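Local coordinates for Pre-mRNA splicing helicase-like protein (Chaetomium thermophilum, PDB 4RVQ) that is the spliceosomal helicase Brr2, whose noncanonical PWI domain probably mediates contacts with proteins or RNA during pre-mRNA splicing, at residues E18-A21 and Y22-Q25; Y32-A35 and H36-H39; K84-E87 and N88-K91. All coordinates share one frame; numbering follows the deposited sequence. Where two conformers were deposited one is given.

Contact 1 of 3, residues E18-A21 and Y22-Q25; sequences EIDA and YWLQ
D20 and W23 span a type I beta turn that leads the chain of this noncanonical PWI domain into helix 23-29, with Y22 at the N-cap position. One backbone and one side-chain hydrogen bond hold the turn. W23 N donates to D20 O over 3.1 Å, almost straight at 173° but from well above the carbonyl plane. Y22 N donates to D20 OD2 at 3.0 Å, from above the carboxylate plane, in an Asx turn; the first torsion of D20 (chi1 59°) sets CG between its own N and carbonyl carbon and turns the group back over the turn. The other oxygen, OD1, forms a salt bridge with R26 of helix 23-29. Water extends the closure: water 1 donates to D20 O and accepts from L24 N, and water 2 joins A21 O to Q25 N in the same way. A21 O also accepts from R100, whose guanidinium makes a cation-pi contact with Y22. Apolar packing lies at the buried end, where I19 CG2 is 4.1 Å from W23 CB. Over one face of the indole, I19 CG1 makes a CH-pi contact, 4.2 Å from the centroid of the W23 five-membered ring and 14° off its normal.

Contact 2 of 3, residues Y32-A35 and H36-H39; sequences YPDA and HIQH
Y32 meets the following helix 35-50 at two points, through its ring and through its carbonyl. Ring atom CD1 touches I37 CG2 at 4.2 Å, the two side chains crossing at about a right angle, while the phenol OH runs on to a hydrogen bond with D75 and the ring makes a cation-pi contact with K41. Y32 O accepts from Q38 NE2 over 3.0 Å; the donor lies in the carbonyl plane and the oxygen close to the amide plane. Q38 gets there with CG between its backbone N and carbonyl carbon (chi1 72°) and the chain extended beyond. Its other amide atom, OE1, pairs with Q25 of helix 23-29, and an alanine here would probably leave both Y32 O and the Q25 amide without this mate and the loop less firmly tied to the helix. P33 carries the chain round to D34, which is gripped twice: OD2 takes I37 N at 2.9 Å, nearly straight at 169°, on its anti side and 22° out of the carboxylate plane, while OD1 accepts a hydrogen bond from water 4, which in turn accepts from H36 N. The main chain then takes up helical bonding, with Q38 N donating to D34 O at 2.9 Å and H39 N to A35 O at 3.2 Å. Such a side-chain oxygen on the third residue's N-H defines an aspartate N-cap, here at the start of helix 35-50.

Contact 3 of 3, residues K84-E87 and N88-K91; sequences KLIE and NRDK. With SO4 (sulfate ion), chain B; EDO (1,2-ethanediol), chain G.
K84 O and I86 O, near the end of helix 79-87, take two N-H donors each, from N88 and R89 respectively, where helix 89-99 starts, so this junction between two helices of the all-helical PWI-like domain is a break with N88 as its pivot. N88 is the first residue to leave helical backbone angles and also stands at the N-cap position of the second helix. Its N still donates to K84 O at 3.2 Å, with a weak second bond to L85 O, while R89 N turns to I86 O at 3.1 Å. The N88 side chain doubles the first link: ND2 reaches K84 O over 2.9 Å from the face opposite to the backbone N. The same amide nitrogen also donates to N12 O, tying the N-terminal loop to the junction, and the side chain makes no capping bond. R89 does likewise for I86 O. With CG between its backbone N and carbonyl carbon (chi1 58°) and the chain extended to NE, the arginine folds back along the end of the first helix, and NH1 meets I86 O at 2.8 Å, the oxygen almost exactly in the guanidinium plane. NH1 and R89 N approach that carbonyl from its two faces. A sulfate, probably from the crystallisation liquor, completes the arginine's edge, and this opposite charge would be expected to help hold the guanidinium in position: NH1 donates to sulfate O3 at 3.0 Å and NH2 to sulfate O2 at 2.9 Å, the latter bond nearly straight at 173°.

In the fold
The contacts follow one another along the chain without nesting or crossing. Contact 1 closes the turn at the end of the N-terminal loop, opening helix 23-29; contact 2 closes the loop after that helix and opens helix 35-50; contact 3 is the break between helices 79-87 and 89-99. Helices 23-29 and 35-50 meet where Q25 of contact 1 reaches Q38 and H39 of contact 2. Near the centre of the chain, W23 and L24 pack on L85, L24 CD1 lying 3.6 Å from L85 CD2, while I19 reaches K91, so contact 1 joins both helices of contact 3. Contacts 2 and 3 do not touch; their nearest atoms are about 9 Å apart.

Contact 1 of 3, residues E18-A21 and Y22-Q25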
# COMPACT_ATOMS: atom_id res chain seq x y z
N GLU A 18 0.58 8.18 -7.52
CA GLU A 18 1.90 8.04 -6.92
C GLU A 18 2.30 6.58 -6.79
O GLU A 18 3.48 6.29 -6.64
CB GLU A 18 1.95 8.71 -5.55
CG GLU A 18 1.66 10.17 -5.60
CD GLU A 18 1.88 10.82 -4.26
OE1 GLU A 18 3.07 10.90 -3.83
OE2 GLU A 18 0.89 11.24 -3.59
N ILE A 19 1.35 5.66 -6.77
CA ILE A 19 1.64 4.26 -6.45
C ILE A 19 2.03 3.50 -7.70
O ILE A 19 1.22 2.81 -8.30
CB ILE A 19 0.51 3.61 -5.64
CG1 ILE A 19 0.26 4.45 -4.35
CG2 ILE A 19 0.89 2.17 -5.26
CD1 ILE A 19 -0.75 3.92 -3.41
N ASP A 20 3.27 3.69 -8.11
CA ASP A 20 3.87 2.94 -9.19
C ASP A 20 4.19 1.53 -8.69
O ASP A 20 4.00 1.17 -7.51
CB ASP A 20 5.12 3.66 -9.71
CG ASP A 20 6.14 3.83 -8.63
OD1 ASP A 20 5.92 4.73 -7.80
OD2 ASP A 20 7.14 3.05 -8.57
N ALA A 21 4.71 0.69 -9.60
CA ALA A 21 5.02 -0.70 -9.31
C ALA A 21 6.00 -0.89 -8.15
O ALA A 21 6.00 -1.97 -7.55
CB ALA A 21 5.62 -1.33 -10.56
N TYR A 22 6.82 0.12 -7.85
CA TYR A 22 7.84 0.03 -6.82
C TYR A 22 7.59 0.98 -5.65
O TYR A 22 8.46 1.11 -4.80
CB TYR A 22 9.22 0.30 -7.43
CG TYR A 22 9.61 -0.69 -8.48
CD1 TYR A 22 10.23 -1.86 -8.15
CD2 TYR A 22 9.35 -0.46 -9.83
CE1 TYR A 22 10.62 -2.78 -9.12
CE2 TYR A 22 9.73 -1.33 -10.81
CZ TYR A 22 10.34 -2.51 -10.46
OH TYR A 22 10.74 -3.43 -11.40
N TRP A 23 6.43 1.63 -5.57
CA TRP A 23 6.20 2.60 -4.50
C TRP A 23 6.37 1.98 -3.13
O TRP A 23 7.05 2.53 -2.27
CB TRP A 23 4.78 3.18 -4.67
CG TRP A 23 4.41 4.22 -3.61
CD1 TRP A 23 4.62 5.58 -3.69
CD2 TRP A 23 3.85 3.98 -2.32
NE1 TRP A 23 4.18 6.19 -2.55
CE2 TRP A 23 3.72 5.23 -1.68
CE3 TRP A 23 3.43 2.85 -1.64
CZ2 TRP A 23 3.16 5.37 -0.40
CZ3 TRP A 23 2.88 2.99 -0.35
CH2 TRP A 23 2.77 4.24 0.24
N LEU A 24 5.75 0.82 -2.92
CA LEU A 24 5.81 0.18 -1.61
C LEU A 24 7.25 -0.19 -1.27
O LEU A 24 7.74 0.06 -0.15
CB LEU A 24 4.89 -1.02 -1.55
CG LEU A 24 4.95 -1.82 -0.25
CD1 LEU A 24 4.61 -0.96 0.97
CD2 LEU A 24 4.06 -3.03 -0.33
N GLN A 25 7.95 -0.83 -2.22
CA GLN A 25 9.33 -1.21 -2.02
C GLN A 25 10.18 -0.01 -1.67
O GLN A 25 11.09 -0.11 -0.83
CB GLN A 25 9.83 -1.94 -3.26
CG GLN A 25 11.20 -2.54 -3.02
CD GLN A 25 11.67 -3.46 -4.12
OE1 GLN A 25 10.88 -3.97 -4.90
NE2 GLN A 25 12.96 -3.68 -4.17
O HOH W 1 4.04 -0.36 -5.05
O HOH W 2 6.45 -1.97 -4.43
O HOH W 3 8.14 -3.88 -5.67

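Contact 2 of 3, residues Y32-A35 and H36-H39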
# COMPACT_ATOMS: atom_id res chain seq x y z
N TYR A 32 14.96 -0.25 5.19
CA TYR A 32 15.71 -1.48 4.94
C TYR A 32 16.43 -1.32 3.60
O TYR A 32 15.89 -1.68 2.55
CB TYR A 32 14.76 -2.68 4.89
CG TYR A 32 14.06 -2.91 6.21
CD1 TYR A 32 14.71 -3.55 7.25
CD2 TYR A 32 12.79 -2.44 6.44
CE1 TYR A 32 14.10 -3.72 8.49
CE2 TYR A 32 12.16 -2.61 7.67
CZ TYR A 32 12.82 -3.22 8.68
OH TYR A 32 12.21 -3.39 9.90
N PRO A 33 17.64 -0.77 3.61
CA PRO A 33 18.31 -0.50 2.33
C PRO A 33 18.80 -1.74 1.59
O PRO A 33 19.07 -1.65 0.40
CB PRO A 33 19.51 0.36 2.77
CG PRO A 33 19.75 -0.06 4.21
CD PRO A 33 18.38 -0.25 4.77
N ASP A 34 18.87 -2.88 2.24
CA ASP A 34 19.32 -4.09 1.56
C ASP A 34 18.31 -4.51 0.53
O ASP A 34 17.12 -4.58 0.80
CB ASP A 34 19.54 -5.23 2.55
CG ASP A 34 20.00 -6.47 1.87
OD1 ASP A 34 21.17 -6.48 1.37
OD2 ASP A 34 19.21 -7.42 1.78
N ALA A 35 18.78 -4.80 -0.69
CA ALA A 35 17.87 -5.12 -1.79
C ALA A 35 17.05 -6.37 -1.51
O ALA A 35 15.85 -6.40 -1.79
CB ALA A 35 18.64 -5.25 -3.09
N HIS A 36 17.68 -7.43 -1.03
CA HIS A 36 16.99 -8.68 -0.79
C HIS A 36 15.96 -8.52 0.33
O HIS A 36 14.79 -8.87 0.15
CB HIS A 36 18.02 -9.75 -0.46
CG HIS A 36 17.46 -11.13 -0.33
ND1 HIS A 36 18.27 -12.21 -0.04
CD2 HIS A 36 16.22 -11.62 -0.50
CE1 HIS A 36 17.53 -13.31 -0.02
NE2 HIS A 36 16.28 -12.98 -0.30
N ILE A 37 16.38 -7.97 1.46
CA ILE A 37 15.46 -7.83 2.59
C ILE A 37 14.30 -6.90 2.24
O ILE A 37 13.15 -7.21 2.57
CB ILE A 37 16.20 -7.41 3.84
CG1 ILE A 37 17.09 -8.61 4.31
CG2 ILE A 37 15.21 -6.99 4.96
CD1 ILE A 37 18.07 -8.30 5.30
N GLN A 38 14.55 -5.77 1.59
CA GLN A 38 13.42 -4.89 1.29
C GLN A 38 12.44 -5.54 0.35
O GLN A 38 11.23 -5.29 0.46
CB GLN A 38 13.84 -3.54 0.75
CG GLN A 38 14.39 -3.60 -0.70
CD GLN A 38 14.93 -2.30 -1.24
OE1 GLN A 38 14.68 -1.99 -2.40
NE2 GLN A 38 15.69 -1.57 -0.46
N HIS A 39 12.92 -6.39 -0.56
CA HIS A 39 12.03 -7.07 -1.47
C HIS A 39 11.19 -8.12 -0.71
O HIS A 39 9.98 -8.24 -0.93
CB HIS A 39 12.75 -7.68 -2.65
CG HIS A 39 11.79 -8.23 -3.65
ND1 HIS A 39 11.32 -9.52 -3.62
CD2 HIS A 39 11.08 -7.60 -4.63
CE1 HIS A 39 10.42 -9.70 -4.58
NE2 HIS A 39 10.27 -8.55 -5.21
O HOH W 4 20.68 -7.77 -1.06

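Contact 3 of 3, residues K84-E87 and N88-K91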
# COMPACT_ATOMS: atom_id res chain seq x y z
N LYS A 84 0.52 4.15 8.06
CA LYS A 84 0.29 4.69 6.72
C LYS A 84 -0.13 3.58 5.74
O LYS A 84 -1.02 3.76 4.92
CB LYS A 84 1.55 5.40 6.22
CG LYS A 84 1.43 5.96 4.83
CD LYS A 84 2.58 6.87 4.47
CE LYS A 84 2.51 7.46 3.12
NZ LYS A 84 3.81 8.10 2.82
N LEU A 85 0.56 2.44 5.83
CA LEU A 85 0.23 1.34 4.94
C LEU A 85 -1.16 0.78 5.21
O LEU A 85 -1.95 0.52 4.33
CB LEU A 85 1.30 0.24 5.04
CG LEU A 85 2.70 0.68 4.58
CD1 LEU A 85 3.65 -0.51 4.70
CD2 LEU A 85 2.71 1.26 3.16
N ILE A 86 -1.48 0.62 6.50
CA ILE A 86 -2.79 0.10 6.87
C ILE A 86 -3.93 1.06 6.46
O ILE A 86 -4.94 0.64 5.90
CB ILE A 86 -2.86 -0.20 8.37
CG1 ILE A 86 -1.88 -1.32 8.70
CG2 ILE A 86 -4.26 -0.58 8.78
CD1 ILE A 86 -1.79 -1.63 10.19
N GLU A 87 -3.75 2.35 6.69
CA GLU A 87 -4.76 3.34 6.30
C GLU A 87 -5.02 3.30 4.79
O GLU A 87 -6.12 3.59 4.35
CB GLU A 87 -4.31 4.75 6.69
CG GLU A 87 -4.23 5.01 8.21
CD GLU A 87 -5.56 5.13 8.89
OE1 GLU A 87 -6.60 4.98 8.24
OE2 GLU A 87 -5.54 5.38 10.14
N ASN A 88 -3.99 2.96 4.03
CA ASN A 88 -4.04 2.88 2.57
C ASN A 88 -4.04 1.46 2.05
O ASN A 88 -3.63 1.24 0.91
CB ASN A 88 -2.86 3.67 2.00
CG ASN A 88 -2.99 5.15 2.22
OD1 ASN A 88 -3.90 5.78 1.67
ND2 ASN A 88 -2.13 5.71 3.02
N ARG A 89 -4.51 0.49 2.83
CA ARG A 89 -4.32 -0.89 2.43
C ARG A 89 -4.94 -1.19 1.07
O ARG A 89 -4.31 -1.90 0.28
CB ARG A 89 -4.81 -1.83 3.53
CG ARG A 89 -6.24 -1.65 3.93
CD ARG A 89 -6.51 -2.30 5.29
NE ARG A 89 -7.89 -2.13 5.77
CZ ARG A 89 -8.37 -1.04 6.36
NH1 ARG A 89 -7.62 0.01 6.58
NH2 ARG A 89 -9.63 -1.02 6.74
N ASP A 90 -6.13 -0.70 0.77
CA ASP A 90 -6.74 -0.98 -0.51
C ASP A 90 -5.93 -0.37 -1.67
O ASP A 90 -5.64 -1.05 -2.67
CB ASP A 90 -8.17 -0.46 -0.58
CG ASP A 90 -9.11 -1.21 0.29
OD1 ASP A 90 -9.02 -2.46 0.39
OD2 ASP A 90 -10.01 -0.56 0.87
N LYS A 91 -5.54 0.89 -1.53
CA LYS A 91 -4.73 1.52 -2.55
C LYS A 91 -3.42 0.78 -2.75
O LYS A 91 -3.00 0.55 -3.90
CB LYS A 91 -4.41 2.95 -2.17
CG LYS A 91 -5.40 4.00 -2.58
CD LYS A 91 -4.96 5.39 -2.22
CE LYS A 91 -5.78 6.43 -2.95
NZ LYS A 91 -5.55 7.79 -2.46
S SO4 B . -10.40 2.53 7.74
O1 SO4 B . -10.96 2.88 6.43
O2 SO4 B . -10.85 1.18 8.14
O3 SO4 B . -8.96 2.55 7.60
O4 SO4 B . -10.88 3.51 8.66
C1 EDO G . -8.31 -6.12 0.28
O1 EDO G . -8.84 -6.50 -1.00
C2 EDO G . -7.13 -5.18 0.04
O2 EDO G . -6.93 -4.34 1.19
O HOH W 5 -7.78 1.23 2.55